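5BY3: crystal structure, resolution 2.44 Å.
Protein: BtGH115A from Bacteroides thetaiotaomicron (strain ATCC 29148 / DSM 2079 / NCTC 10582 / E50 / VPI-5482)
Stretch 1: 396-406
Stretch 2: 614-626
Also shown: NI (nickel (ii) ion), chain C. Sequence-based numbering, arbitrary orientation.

Stretch 1 396-406: YWGRPHDHLWL
Stretch 2 614-626: MMDFKPRKLPVFN

Two irregular segments of one chain, at least 210 residues apart in sequence wherever they touch, bury 603 Å² between them. Stretch 1 has no helix or strand; stretch 2 is loop and turn apart from a 3-10 segment at 623-625. Register is set by two pairings: the CA atoms of Trp405 and Phe617 lie 6.3 Å apart, those of Asp402 and Leu622 8.8 Å. Numbering rises from 402 to 405 as the partner falls from 622 to 617, so the segments run in opposite directions. Most of the closest approaches are made by side chains, with backbone atoms of Asp616 and Phe617 joining in at Trp405.

The polar centre is Arg620, at phi/psi 60/12, with chi1 -146°, chi2 t, chi3 133° and chi4 -140°. Its NH1 forms a salt bridge to Asp402 OD1 at 2.6 Å and donates a hydrogen bond to Asp402 OD2 at 2.8 Å, so one nitrogen meets both carboxylate oxygens. Asp402 (-60/140, chi1 m, chi2 0°) points its CB toward stretch 2. The carboxylate is also held from its own side, because Gly398 N donates to Asp402 OD1 at 3.3 Å. Gly398 sits at 160/-168, where a CB would jam against the preceding carbonyl O and fall 2.1 Å from Tyr396 OH.

The acid meets the guanidinium at its edge, leaving a face for Trp397 (chi1 t, chi2 -3°). The guanidinium of Arg620 lies flat on the Trp397 ring, planes at 16° and centres 3.7 Å apart, and Arg620 CD lies 3.7 Å from the centroid of the Trp397 five-membered ring. Trp397 NE1 and Arg620 NH1, 3.2 Å apart, are both donors and form no hydrogen bond; the arrangement is a stack.

The apolar end is built around Trp405 (-89/-62, chi1 t, chi2 39°), which has the largest area covered by the opposing stretch. Phe617 CA packs over one face, 4.1 Å from the centroid of the Trp405 five-membered ring, while selenomethionine Met615 (chi1 t, chi2 p, chi3 p) meets the edge, its SE 3.6 Å from Trp405 CD1. Pro619 CG reaches Trp405 CB at 3.9 Å, and CE1 of Phe625 (chi1 m, chi2 -69°) lies 4.1 Å from Trp405 CE3. Nearby, CB of Leu404 (chi1 m, chi2 t) approaches Pro619 CB at 4.2 Å.

In His401 (chi1 t, chi2 -70°), ND1 donates to Asp402 O at 2.7 Å. Its CE1 lies 3.7 Å from Leu622 CD1, and Val624 CG1 sits at the ring edge, 3.7 Å from His401 NE2.

Waters complete the joint. The oxygen of one lies 2.9 Å from His401 NE2, in a hydrogen bond, and accepts from Val624 N at 3.3 Å; another donates from its O to Asp402 OD2 and Pro619 O, each at 2.9 Å.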

# COMPACT_ATOMS: atom_id res chain seq x y z
N TYR A 396 4.78 -3.91 -7.33
CA TYR A 396 6.11 -3.57 -7.78
C TYR A 396 6.56 -4.30 -9.02
O TYR A 396 6.20 -5.45 -9.24
CB TYR A 396 7.10 -3.82 -6.65
CG TYR A 396 8.53 -3.54 -6.95
CD1 TYR A 396 8.96 -2.24 -7.14
CD2 TYR A 396 9.46 -4.57 -7.00
CE1 TYR A 396 10.30 -1.96 -7.42
CE2 TYR A 396 10.81 -4.30 -7.24
CZ TYR A 396 11.22 -2.99 -7.46
OH TYR A 396 12.55 -2.69 -7.68
N TRP A 397 7.39 -3.61 -9.80
CA TRP A 397 8.10 -4.24 -10.93
C TRP A 397 9.58 -4.13 -10.62
O TRP A 397 10.08 -3.03 -10.47
CB TRP A 397 7.73 -3.52 -12.24
CG TRP A 397 8.68 -3.67 -13.44
CD1 TRP A 397 9.89 -4.34 -13.49
CD2 TRP A 397 8.50 -3.12 -14.73
NE1 TRP A 397 10.45 -4.25 -14.73
CE2 TRP A 397 9.63 -3.49 -15.51
CE3 TRP A 397 7.48 -2.34 -15.32
CZ2 TRP A 397 9.78 -3.13 -16.87
CZ3 TRP A 397 7.62 -1.95 -16.68
CH2 TRP A 397 8.77 -2.36 -17.44
N GLY A 398 10.27 -5.26 -10.48
CA GLY A 398 11.69 -5.25 -10.16
C GLY A 398 12.20 -6.54 -9.57
O GLY A 398 11.50 -7.54 -9.62
N ARG A 399 13.42 -6.49 -9.04
CA ARG A 399 14.15 -7.61 -8.48
C ARG A 399 13.86 -7.75 -6.98
O ARG A 399 13.61 -6.74 -6.32
CB ARG A 399 15.66 -7.37 -8.61
CG ARG A 399 16.17 -6.25 -7.69
CD ARG A 399 17.62 -5.95 -7.94
NE ARG A 399 17.75 -5.33 -9.25
CZ ARG A 399 18.89 -4.98 -9.83
NH1 ARG A 399 20.08 -5.17 -9.24
NH2 ARG A 399 18.83 -4.43 -11.01
N PRO A 400 13.92 -8.96 -6.43
CA PRO A 400 14.14 -10.23 -7.18
C PRO A 400 12.97 -10.70 -8.07
O PRO A 400 13.17 -11.55 -8.94
CB PRO A 400 14.37 -11.23 -6.05
CG PRO A 400 13.49 -10.70 -4.94
CD PRO A 400 13.63 -9.20 -5.00
N HIS A 401 11.75 -10.19 -7.88
CA HIS A 401 10.61 -10.58 -8.77
C HIS A 401 9.44 -9.57 -8.68
O HIS A 401 9.12 -9.14 -7.59
CB HIS A 401 10.15 -12.02 -8.46
CG HIS A 401 9.30 -12.61 -9.52
ND1 HIS A 401 8.01 -12.17 -9.77
CD2 HIS A 401 9.55 -13.57 -10.45
CE1 HIS A 401 7.52 -12.83 -10.80
NE2 HIS A 401 8.43 -13.69 -11.23
N ASP A 402 8.78 -9.24 -9.80
CA ASP A 402 7.55 -8.40 -9.77
C ASP A 402 6.44 -9.08 -8.94
O ASP A 402 6.27 -10.30 -9.02
CB ASP A 402 6.88 -8.17 -11.12
CG ASP A 402 7.84 -7.85 -12.30
OD1 ASP A 402 9.10 -7.80 -12.14
OD2 ASP A 402 7.28 -7.68 -13.44
N HIS A 403 5.72 -8.27 -8.15
CA HIS A 403 4.39 -8.64 -7.71
C HIS A 403 3.40 -7.66 -8.29
O HIS A 403 3.18 -6.58 -7.73
CB HIS A 403 4.28 -8.76 -6.19
CG HIS A 403 4.91 -7.64 -5.41
ND1 HIS A 403 6.28 -7.47 -5.31
CD2 HIS A 403 4.35 -6.66 -4.64
CE1 HIS A 403 6.53 -6.44 -4.52
NE2 HIS A 403 5.38 -5.91 -4.13
N LEU A 404 2.83 -8.02 -9.44
CA LEU A 404 1.92 -7.09 -10.16
C LEU A 404 0.55 -7.64 -10.48
O LEU A 404 -0.30 -6.91 -11.00
CB LEU A 404 2.55 -6.68 -11.50
CG LEU A 404 3.82 -5.85 -11.55
CD1 LEU A 404 4.25 -5.73 -12.99
CD2 LEU A 404 3.52 -4.48 -10.97
N TRP A 405 0.34 -8.93 -10.21
CA TRP A 405 -0.92 -9.51 -10.64
C TRP A 405 -2.02 -9.36 -9.59
O TRP A 405 -3.04 -8.69 -9.85
CB TRP A 405 -0.71 -10.92 -11.08
CG TRP A 405 -1.94 -11.71 -11.35
CD1 TRP A 405 -3.11 -11.30 -11.95
CD2 TRP A 405 -2.10 -13.10 -11.08
NE1 TRP A 405 -3.98 -12.36 -12.06
CE2 TRP A 405 -3.37 -13.48 -11.54
CE3 TRP A 405 -1.28 -14.07 -10.47
CZ2 TRP A 405 -3.87 -14.78 -11.40
CZ3 TRP A 405 -1.76 -15.37 -10.33
CH2 TRP A 405 -3.06 -15.70 -10.78
N LEU A 406 -1.79 -9.98 -8.43
CA LEU A 406 -2.65 -9.91 -7.28
C LEU A 406 -1.98 -9.11 -6.15
O LEU A 406 -0.77 -8.89 -6.14
CB LEU A 406 -2.99 -11.33 -6.81
CG LEU A 406 -3.72 -12.19 -7.85
CD1 LEU A 406 -3.83 -13.64 -7.37
CD2 LEU A 406 -5.10 -11.60 -8.18
N MSE A 614 -8.88 -4.54 -17.36
CA MSE A 614 -8.29 -4.23 -16.05
C MSE A 614 -7.48 -5.37 -15.49
O MSE A 614 -6.60 -5.13 -14.68
CB MSE A 614 -9.44 -3.85 -15.13
CG MSE A 614 -9.08 -3.46 -13.70
SE MSE A 614 -7.71 -2.08 -13.47
CE MSE A 614 -8.91 -0.60 -13.08
N MSE A 615 -7.75 -6.61 -15.92
CA MSE A 615 -7.09 -7.80 -15.35
C MSE A 615 -6.37 -8.61 -16.38
O MSE A 615 -6.97 -9.09 -17.35
CB MSE A 615 -8.03 -8.72 -14.61
CG MSE A 615 -7.29 -9.87 -13.90
SE MSE A 615 -6.00 -9.21 -12.55
CE MSE A 615 -7.34 -8.46 -11.31
N ASP A 616 -5.07 -8.77 -16.14
CA ASP A 616 -4.20 -9.49 -17.06
C ASP A 616 -3.45 -10.49 -16.21
O ASP A 616 -2.68 -10.10 -15.33
CB ASP A 616 -3.25 -8.50 -17.75
CG ASP A 616 -2.35 -9.16 -18.76
OD1 ASP A 616 -2.13 -10.38 -18.67
OD2 ASP A 616 -1.83 -8.44 -19.67
N PHE A 617 -3.67 -11.77 -16.46
CA PHE A 617 -3.04 -12.78 -15.64
C PHE A 617 -1.58 -13.08 -16.02
O PHE A 617 -0.92 -13.91 -15.37
CB PHE A 617 -3.95 -14.03 -15.47
CG PHE A 617 -4.02 -14.97 -16.68
CD1 PHE A 617 -5.00 -14.80 -17.67
CD2 PHE A 617 -3.16 -16.08 -16.76
CE1 PHE A 617 -5.09 -15.69 -18.75
CE2 PHE A 617 -3.27 -16.98 -17.84
CZ PHE A 617 -4.23 -16.79 -18.84
N LYS A 618 -1.09 -12.40 -17.07
CA LYS A 618 0.32 -12.49 -17.55
C LYS A 618 1.03 -11.13 -17.59
O LYS A 618 1.73 -10.85 -18.57
CB LYS A 618 0.42 -13.17 -18.93
CG LYS A 618 -0.61 -14.28 -19.18
CD LYS A 618 -0.35 -15.05 -20.47
CE LYS A 618 0.51 -16.28 -20.21
NZ LYS A 618 0.68 -17.05 -21.45
N PRO A 619 0.89 -10.29 -16.51
CA PRO A 619 1.50 -8.95 -16.56
C PRO A 619 3.00 -9.02 -16.83
O PRO A 619 3.70 -9.85 -16.26
CB PRO A 619 1.26 -8.41 -15.14
CG PRO A 619 1.10 -9.62 -14.28
CD PRO A 619 0.41 -10.61 -15.15
N ARG A 620 3.44 -8.19 -17.77
CA ARG A 620 4.81 -8.16 -18.26
C ARG A 620 5.30 -9.50 -18.90
O ARG A 620 6.48 -9.65 -19.14
CB ARG A 620 5.73 -7.63 -17.14
CG ARG A 620 6.91 -6.79 -17.60
CD ARG A 620 7.78 -6.39 -16.42
NE ARG A 620 9.17 -6.62 -16.73
CZ ARG A 620 10.07 -7.12 -15.89
NH1 ARG A 620 9.77 -7.41 -14.64
NH2 ARG A 620 11.31 -7.28 -16.30
N LYS A 621 4.40 -10.44 -19.16
CA LYS A 621 4.72 -11.73 -19.84
C LYS A 621 5.89 -12.47 -19.19
O LYS A 621 6.74 -13.07 -19.88
CB LYS A 621 5.00 -11.57 -21.35
CG LYS A 621 4.26 -10.46 -22.07
CD LYS A 621 2.91 -10.92 -22.58
CE LYS A 621 2.27 -9.78 -23.38
NZ LYS A 621 1.22 -10.25 -24.33
N LEU A 622 5.92 -12.44 -17.86
CA LEU A 622 6.96 -13.14 -17.11
C LEU A 622 6.76 -14.62 -17.25
O LEU A 622 5.61 -15.07 -17.31
CB LEU A 622 7.02 -12.69 -15.64
CG LEU A 622 7.33 -11.21 -15.39
CD1 LEU A 622 7.84 -11.00 -13.98
CD2 LEU A 622 8.33 -10.59 -16.39
N PRO A 623 7.88 -15.39 -17.32
CA PRO A 623 7.79 -16.84 -17.56
C PRO A 623 6.84 -17.55 -16.58
O PRO A 623 6.01 -18.39 -17.00
CB PRO A 623 9.24 -17.31 -17.37
CG PRO A 623 10.05 -16.13 -17.69
CD PRO A 623 9.28 -14.96 -17.15
N VAL A 624 6.94 -17.18 -15.29
CA VAL A 624 6.08 -17.74 -14.25
C VAL A 624 4.57 -17.79 -14.63
O VAL A 624 3.88 -18.71 -14.15
CB VAL A 624 6.34 -17.05 -12.87
CG1 VAL A 624 5.74 -15.66 -12.80
CG2 VAL A 624 5.82 -17.88 -11.71
N PHE A 625 4.07 -16.86 -15.47
CA PHE A 625 2.64 -16.81 -15.80
C PHE A 625 2.22 -17.72 -16.97
O PHE A 625 1.03 -17.81 -17.30
CB PHE A 625 2.15 -15.37 -16.10
CG PHE A 625 2.45 -14.38 -15.01
CD1 PHE A 625 1.79 -14.44 -13.76
CD2 PHE A 625 3.40 -13.39 -15.20
CE1 PHE A 625 2.08 -13.54 -12.74
CE2 PHE A 625 3.68 -12.47 -14.17
CZ PHE A 625 3.02 -12.54 -12.96
N ASN A 626 3.19 -18.36 -17.61
CA ASN A 626 2.91 -19.24 -18.76
C ASN A 626 2.42 -20.62 -18.32
O ASN A 626 2.53 -20.97 -17.15
CB ASN A 626 4.19 -19.42 -19.58
CG ASN A 626 4.63 -18.16 -20.29
OD1 ASN A 626 5.83 -17.96 -20.49
ND2 ASN A 626 3.68 -17.31 -20.68
NI NI C . -1.41 -4.83 -11.24
O HOH W 1 9.02 -15.32 -13.59
O HOH W 2 4.66 -9.00 -13.64
O HOH W 3 -0.70 -5.48 -13.54
O HOH W 4 -2.78 -3.49 -9.59